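Long-range contact in CCHC-type domain-containing protein (Trypanosoma brucei brucei, PDB 7C45), which is an RNase D ribonuclease that trims guide RNA, probably by removing nucleotides from the 3' end: residues L59-L72 / L185-L197. Residues are numbered along the deposited sequence; the frame is centred on the assembly and turned at random.
Sequences LVQACSDAKPVVFL and LEYAAGDVRHILL. With CA (calcium ion), chain E.
The amide of Gln61 donates through NE2 to the carbonyl oxygen of Ala188, which lies close to the amide plane, 3.1 Å from NE2, and the N-H points at it at 160°. Chi1 (-55°) sets CG against the same oxygen, and the bend at chi2 (95°) turns the amide so that NE2 faces it. NE2 also donates to Glu43, a ligand of the calcium ion, so one flat group ties the helix to a metal-binding side chain, and the two bonds from NE2 probably fix the rotation of the Gln61 amide. The second flat group, the Arg193 guanidinium, holds Glu186 end-on through NH1 and NH2, with OE2 at its edge and in plane. Val70 CG2 approaches this group obliquely and rests 3.6 Å from Arg193 CG, the two side chains crossing at about a right angle.

Around these polar grips, apolar side chains pack together. Val192 is the wedge: its CG2 reaches Val70 CG1 at 3.5 Å and Cys63 CB at 3.8 Å, while CG1 lies against the Gln61 carbonyl. Towards the helix start, Leu72 sends CD1 to Leu185 CD2 and CD2 over the backbone of Ala189, and Leu59 CD1 abuts Ala188 CB at 3.5 Å. Towards its other end, Leu196 CD2 touches Cys63 SG.

Here is a worked example of how an exonuclease anchors its last acidic ligand. Asp191 OD2 binds calcium at 2.4 Å, beside Asp41, Glu43 and an RNA phosphate; Tyr187 four residues earlier is consistent with the YxxxD motif of the DEDDy subgroup. Strands 57-64 and 70-74, an antiparallel pair in the mixed sheet, offer one face to helix 182-202; strand 37-44, bearing Asp41 and Glu43, flanks the former, helix 144-152 touches the helix through Ile195, and helix 22-33 receives Phe71, which points away from helix 182-202.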
loop_
_atom_site.group_PDB
_atom_site.type_symbol
_atom_site.label_atom_id
_atom_site.label_comp_id
_atom_site.label_asym_id
_atom_site.label_seq_id
_atom_site.Cartn_x
_atom_site.Cartn_y
_atom_site.Cartn_z
ATOM N N LEU A 59 0.463 -14.201 8.278
ATOM C CA LEU A 59 -0.754 -13.423 8.486
ATOM C C LEU A 59 -1.253 -12.858 7.163
ATOM O O LEU A 59 -0.456 -12.494 6.298
ATOM C CB LEU A 59 -0.499 -12.256 9.454
ATOM C CG LEU A 59 -0.002 -12.586 10.860
ATOM C CD1 LEU A 59 0.313 -11.314 11.655
ATOM C CD2 LEU A 59 -1.036 -13.484 11.598
ATOM N N VAL A 60 -2.576 -12.801 6.996
ATOM C CA VAL A 60 -3.211 -11.916 6.024
ATOM C C VAL A 60 -4.046 -10.922 6.817
ATOM O O VAL A 60 -4.803 -11.326 7.701
ATOM C CB VAL A 60 -4.081 -12.684 5.016
ATOM C CG1 VAL A 60 -4.856 -11.699 4.118
ATOM C CG2 VAL A 60 -3.216 -13.648 4.204
ATOM N N GLN A 61 -3.843 -9.629 6.567
ATOM C CA GLN A 61 -4.500 -8.585 7.346
ATOM C C GLN A 61 -5.555 -7.891 6.494
ATOM O O GLN A 61 -5.368 -7.713 5.296
ATOM C CB GLN A 61 -3.478 -7.578 7.869
ATOM C CG GLN A 61 -2.359 -8.259 8.660
ATOM C CD GLN A 61 -1.146 -8.549 7.807
ATOM O OE1 GLN A 61 -1.051 -9.597 7.164
ATOM N NE2 GLN A 61 -0.219 -7.616 7.780
ATOM N N ALA A 62 -6.689 -7.543 7.110
ATOM C CA ALA A 62 -7.787 -6.950 6.357
ATOM C C ALA A 62 -8.463 -5.871 7.185
ATOM O O ALA A 62 -8.698 -6.044 8.384
ATOM C CB ALA A 62 -8.836 -7.977 5.947
ATOM N N CYS A 63 -8.812 -4.781 6.527
ATOM C CA CYS A 63 -9.547 -3.709 7.189
ATOM C C CYS A 63 -10.505 -3.136 6.162
ATOM O O CYS A 63 -10.052 -2.673 5.113
ATOM C CB CYS A 63 -8.588 -2.650 7.711
ATOM S SG CYS A 63 -9.399 -1.360 8.703
ATOM N N SER A 64 -11.808 -3.199 6.446
ATOM C CA SER A 64 -12.829 -2.841 5.471
ATOM C C SER A 64 -13.698 -1.702 5.986
ATOM O O SER A 64 -13.645 -1.318 7.152
ATOM C CB SER A 64 -13.709 -4.044 5.124
ATOM O OG SER A 64 -14.863 -4.086 5.953
ATOM N N ASP A 65 -14.502 -1.157 5.083
ATOM C CA ASP A 65 -15.474 -0.141 5.466
ATOM C C ASP A 65 -16.705 -0.726 6.160
ATOM O O ASP A 65 -17.589 0.037 6.545
ATOM C CB ASP A 65 -15.891 0.668 4.233
ATOM C CG ASP A 65 -16.552 -0.193 3.168
ATOM O OD1 ASP A 65 -16.244 -1.386 3.082
ATOM O OD2 ASP A 65 -17.403 0.326 2.422
ATOM N N ALA A 66 -16.785 -2.048 6.347
ATOM C CA ALA A 66 -17.951 -2.662 6.985
ATOM C C ALA A 66 -17.836 -2.760 8.506
ATOM O O ALA A 66 -18.828 -3.105 9.164
ATOM C CB ALA A 66 -18.192 -4.074 6.407
ATOM N N LYS A 67 -16.664 -2.457 9.089
ATOM C CA LYS A 67 -16.513 -2.673 10.518
ATOM C C LYS A 67 -15.231 -2.013 11.011
ATOM O O LYS A 67 -14.202 -2.078 10.328
ATOM C CB LYS A 67 -16.532 -4.172 10.824
ATOM C CG LYS A 67 -16.537 -4.498 12.295
ATOM C CD LYS A 67 -16.439 -5.975 12.559
ATOM C CE LYS A 67 -17.226 -6.342 13.799
ATOM N NZ LYS A 67 -18.602 -5.758 13.769
ATOM N N PRO A 68 -15.250 -1.355 12.168
ATOM C CA PRO A 68 -14.066 -0.625 12.666
ATOM C C PRO A 68 -13.090 -1.533 13.392
ATOM O O PRO A 68 -12.835 -1.385 14.594
ATOM C CB PRO A 68 -14.701 0.402 13.621
ATOM C CG PRO A 68 -15.875 -0.321 14.159
ATOM C CD PRO A 68 -16.436 -1.083 13.000
ATOM N N VAL A 69 -12.518 -2.486 12.651
ATOM C CA VAL A 69 -11.613 -3.475 13.218
ATOM C C VAL A 69 -10.586 -3.837 12.153
ATOM O O VAL A 69 -10.858 -3.743 10.957
ATOM C CB VAL A 69 -12.368 -4.748 13.696
ATOM C CG1 VAL A 69 -12.826 -5.575 12.523
ATOM C CG2 VAL A 69 -11.510 -5.599 14.624
ATOM N N VAL A 70 -9.420 -4.290 12.593
ATOM C CA VAL A 70 -8.422 -4.889 11.706
ATOM C C VAL A 70 -8.412 -6.389 11.977
ATOM O O VAL A 70 -8.144 -6.812 13.107
ATOM C CB VAL A 70 -7.028 -4.283 11.934
ATOM C CG1 VAL A 70 -5.960 -5.031 11.115
ATOM C CG2 VAL A 70 -7.048 -2.794 11.616
ATOM N N PHE A 71 -8.752 -7.186 10.974
ATOM C CA PHE A 71 -8.697 -8.636 11.153
ATOM C C PHE A 71 -7.278 -9.094 10.869
ATOM O O PHE A 71 -6.720 -8.745 9.830
ATOM C CB PHE A 71 -9.669 -9.353 10.222
ATOM C CG PHE A 71 -11.137 -9.118 10.542
ATOM C CD1 PHE A 71 -11.661 -9.499 11.761
ATOM C CD2 PHE A 71 -11.988 -8.568 9.576
ATOM C CE1 PHE A 71 -13.004 -9.312 12.038
ATOM C CE2 PHE A 71 -13.331 -8.364 9.840
ATOM C CZ PHE A 71 -13.846 -8.746 11.063
ATOM N N LEU A 72 -6.694 -9.863 11.781
ATOM C CA LEU A 72 -5.395 -10.481 11.541
ATOM C C LEU A 72 -5.651 -11.967 11.336
ATOM O O LEU A 72 -5.846 -12.708 12.303
ATOM C CB LEU A 72 -4.428 -10.239 12.690
ATOM C CG LEU A 72 -4.191 -8.772 13.046
ATOM C CD1 LEU A 72 -3.332 -8.693 14.280
ATOM C CD2 LEU A 72 -3.522 -8.063 11.866
ATOM N N LEU A 185 1.596 -8.231 16.595
ATOM C CA LEU A 185 0.256 -8.094 16.041
ATOM C C LEU A 185 -0.040 -6.652 15.654
ATOM O O LEU A 185 -0.601 -6.385 14.585
ATOM C CB LEU A 185 -0.762 -8.611 17.061
ATOM C CG LEU A 185 -0.562 -10.107 17.340
ATOM C CD1 LEU A 185 -1.437 -10.582 18.517
ATOM C CD2 LEU A 185 -0.866 -10.916 16.095
ATOM N N GLU A 186 0.308 -5.711 16.525
ATOM C CA GLU A 186 0.052 -4.305 16.234
ATOM C C GLU A 186 0.878 -3.842 15.048
ATOM O O GLU A 186 0.392 -3.089 14.190
ATOM C CB GLU A 186 0.353 -3.458 17.471
ATOM C CG GLU A 186 0.110 -1.947 17.307
ATOM C CD GLU A 186 -1.186 -1.590 16.575
ATOM O OE1 GLU A 186 -1.137 -0.713 15.680
ATOM O OE2 GLU A 186 -2.235 -2.187 16.876
ATOM N N TYR A 187 2.132 -4.277 14.998
ATOM C CA TYR A 187 2.952 -4.027 13.823
ATOM C C TYR A 187 2.250 -4.531 12.573
ATOM O O TYR A 187 2.077 -3.788 11.614
ATOM C CB TYR A 187 4.314 -4.684 13.974
ATOM C CG TYR A 187 5.226 -4.379 12.816
ATOM C CD1 TYR A 187 5.228 -5.182 11.681
ATOM C CD2 TYR A 187 6.093 -3.288 12.854
ATOM C CE1 TYR A 187 6.061 -4.911 10.622
ATOM C CE2 TYR A 187 6.929 -3.012 11.795
ATOM C CZ TYR A 187 6.906 -3.828 10.682
ATOM O OH TYR A 187 7.733 -3.574 9.616
ATOM N N ALA A 188 1.801 -5.790 12.588
ATOM C CA ALA A 188 1.089 -6.328 11.437
ATOM C C ALA A 188 -0.188 -5.557 11.142
ATOM O O ALA A 188 -0.622 -5.513 9.993
ATOM C CB ALA A 188 0.759 -7.810 11.653
ATOM N N ALA A 189 -0.817 -4.967 12.158
ATOM C CA ALA A 189 -2.099 -4.307 11.927
ATOM C C ALA A 189 -1.964 -2.942 11.268
ATOM O O ALA A 189 -2.932 -2.461 10.689
ATOM C CB ALA A 189 -2.852 -4.125 13.245
ATOM N N GLY A 190 -0.782 -2.331 11.321
ATOM C CA GLY A 190 -0.679 -0.913 11.000
ATOM C C GLY A 190 -0.959 -0.595 9.543
ATOM O O GLY A 190 -1.674 0.358 9.237
ATOM N N ASP A 191 -0.402 -1.381 8.620
ATOM C CA ASP A 191 -0.463 -0.970 7.219
ATOM C C ASP A 191 -1.890 -0.895 6.685
ATOM O O ASP A 191 -2.203 0.013 5.908
ATOM C CB ASP A 191 0.364 -1.893 6.337
ATOM C CG ASP A 191 1.846 -1.663 6.479
ATOM O OD1 ASP A 191 2.252 -0.602 6.987
ATOM O OD2 ASP A 191 2.611 -2.556 6.072
ATOM N N VAL A 192 -2.770 -1.843 7.054
ATOM C CA VAL A 192 -4.091 -1.822 6.433
ATOM C C VAL A 192 -4.911 -0.644 6.940
ATOM O O VAL A 192 -5.753 -0.122 6.207
ATOM C CB VAL A 192 -4.866 -3.137 6.621
ATOM C CG1 VAL A 192 -4.310 -4.229 5.674
ATOM C CG2 VAL A 192 -4.883 -3.579 8.098
ATOM N N ARG A 193 -4.684 -0.211 8.184
ATOM C CA ARG A 193 -5.301 1.039 8.636
ATOM C C ARG A 193 -4.878 2.189 7.734
ATOM O O ARG A 193 -5.704 2.993 7.295
ATOM C CB ARG A 193 -4.909 1.363 10.082
ATOM C CG ARG A 193 -5.415 0.423 11.156
ATOM C CD ARG A 193 -5.206 1.068 12.523
ATOM N NE ARG A 193 -5.341 0.125 13.610
ATOM C CZ ARG A 193 -4.323 -0.449 14.243
ATOM N NH1 ARG A 193 -3.068 -0.198 13.884
ATOM N NH2 ARG A 193 -4.556 -1.306 15.224
ATOM N N HIS A 194 -3.581 2.278 7.462
ATOM C CA HIS A 194 -3.052 3.334 6.604
ATOM C C HIS A 194 -3.576 3.218 5.184
ATOM O O HIS A 194 -3.878 4.219 4.550
ATOM C CB HIS A 194 -1.530 3.274 6.604
ATOM C CG HIS A 194 -0.933 3.496 7.950
ATOM N ND1 HIS A 194 -1.495 4.342 8.882
ATOM C CD2 HIS A 194 0.173 2.977 8.524
ATOM C CE1 HIS A 194 -0.758 4.333 9.977
ATOM N NE2 HIS A 194 0.259 3.516 9.786
ATOM N N ILE A 195 -3.701 1.997 4.675
ATOM C CA ILE A 195 -4.249 1.806 3.341
ATOM C C ILE A 195 -5.684 2.306 3.271
ATOM O O ILE A 195 -6.068 2.990 2.320
ATOM C CB ILE A 195 -4.151 0.325 2.938
ATOM C CG1 ILE A 195 -2.679 -0.020 2.724
ATOM C CG2 ILE A 195 -4.950 0.091 1.667
ATOM C CD1 ILE A 195 -2.376 -1.548 2.574
ATOM N N LEU A 196 -6.508 1.942 4.255
ATOM C CA LEU A 196 -7.906 2.343 4.184
ATOM C C LEU A 196 -8.033 3.858 4.306
ATOM O O LEU A 196 -8.789 4.492 3.564
ATOM C CB LEU A 196 -8.720 1.608 5.259
ATOM C CG LEU A 196 -10.244 1.795 5.215
ATOM C CD1 LEU A 196 -10.828 1.165 3.968
ATOM C CD2 LEU A 196 -10.937 1.247 6.473
ATOM N N LEU A 197 -7.260 4.468 5.191
ATOM C CA LEU A 197 -7.387 5.914 5.318
ATOM C C LEU A 197 -6.850 6.617 4.076
ATOM O O LEU A 197 -7.407 7.637 3.647
ATOM C CB LEU A 197 -6.701 6.400 6.586
ATOM C CG LEU A 197 -5.198 6.569 6.751
ATOM C CD1 LEU A 197 -4.706 7.927 6.229
ATOM C CD2 LEU A 197 -4.834 6.387 8.204
HETATM CA CA CA E . 2.641 -4.952 6.373
HETATM O O HOH W 1 1.722 -3.698 8.781
HETATM O O HOH W 2 4.501 -4.402 7.929
#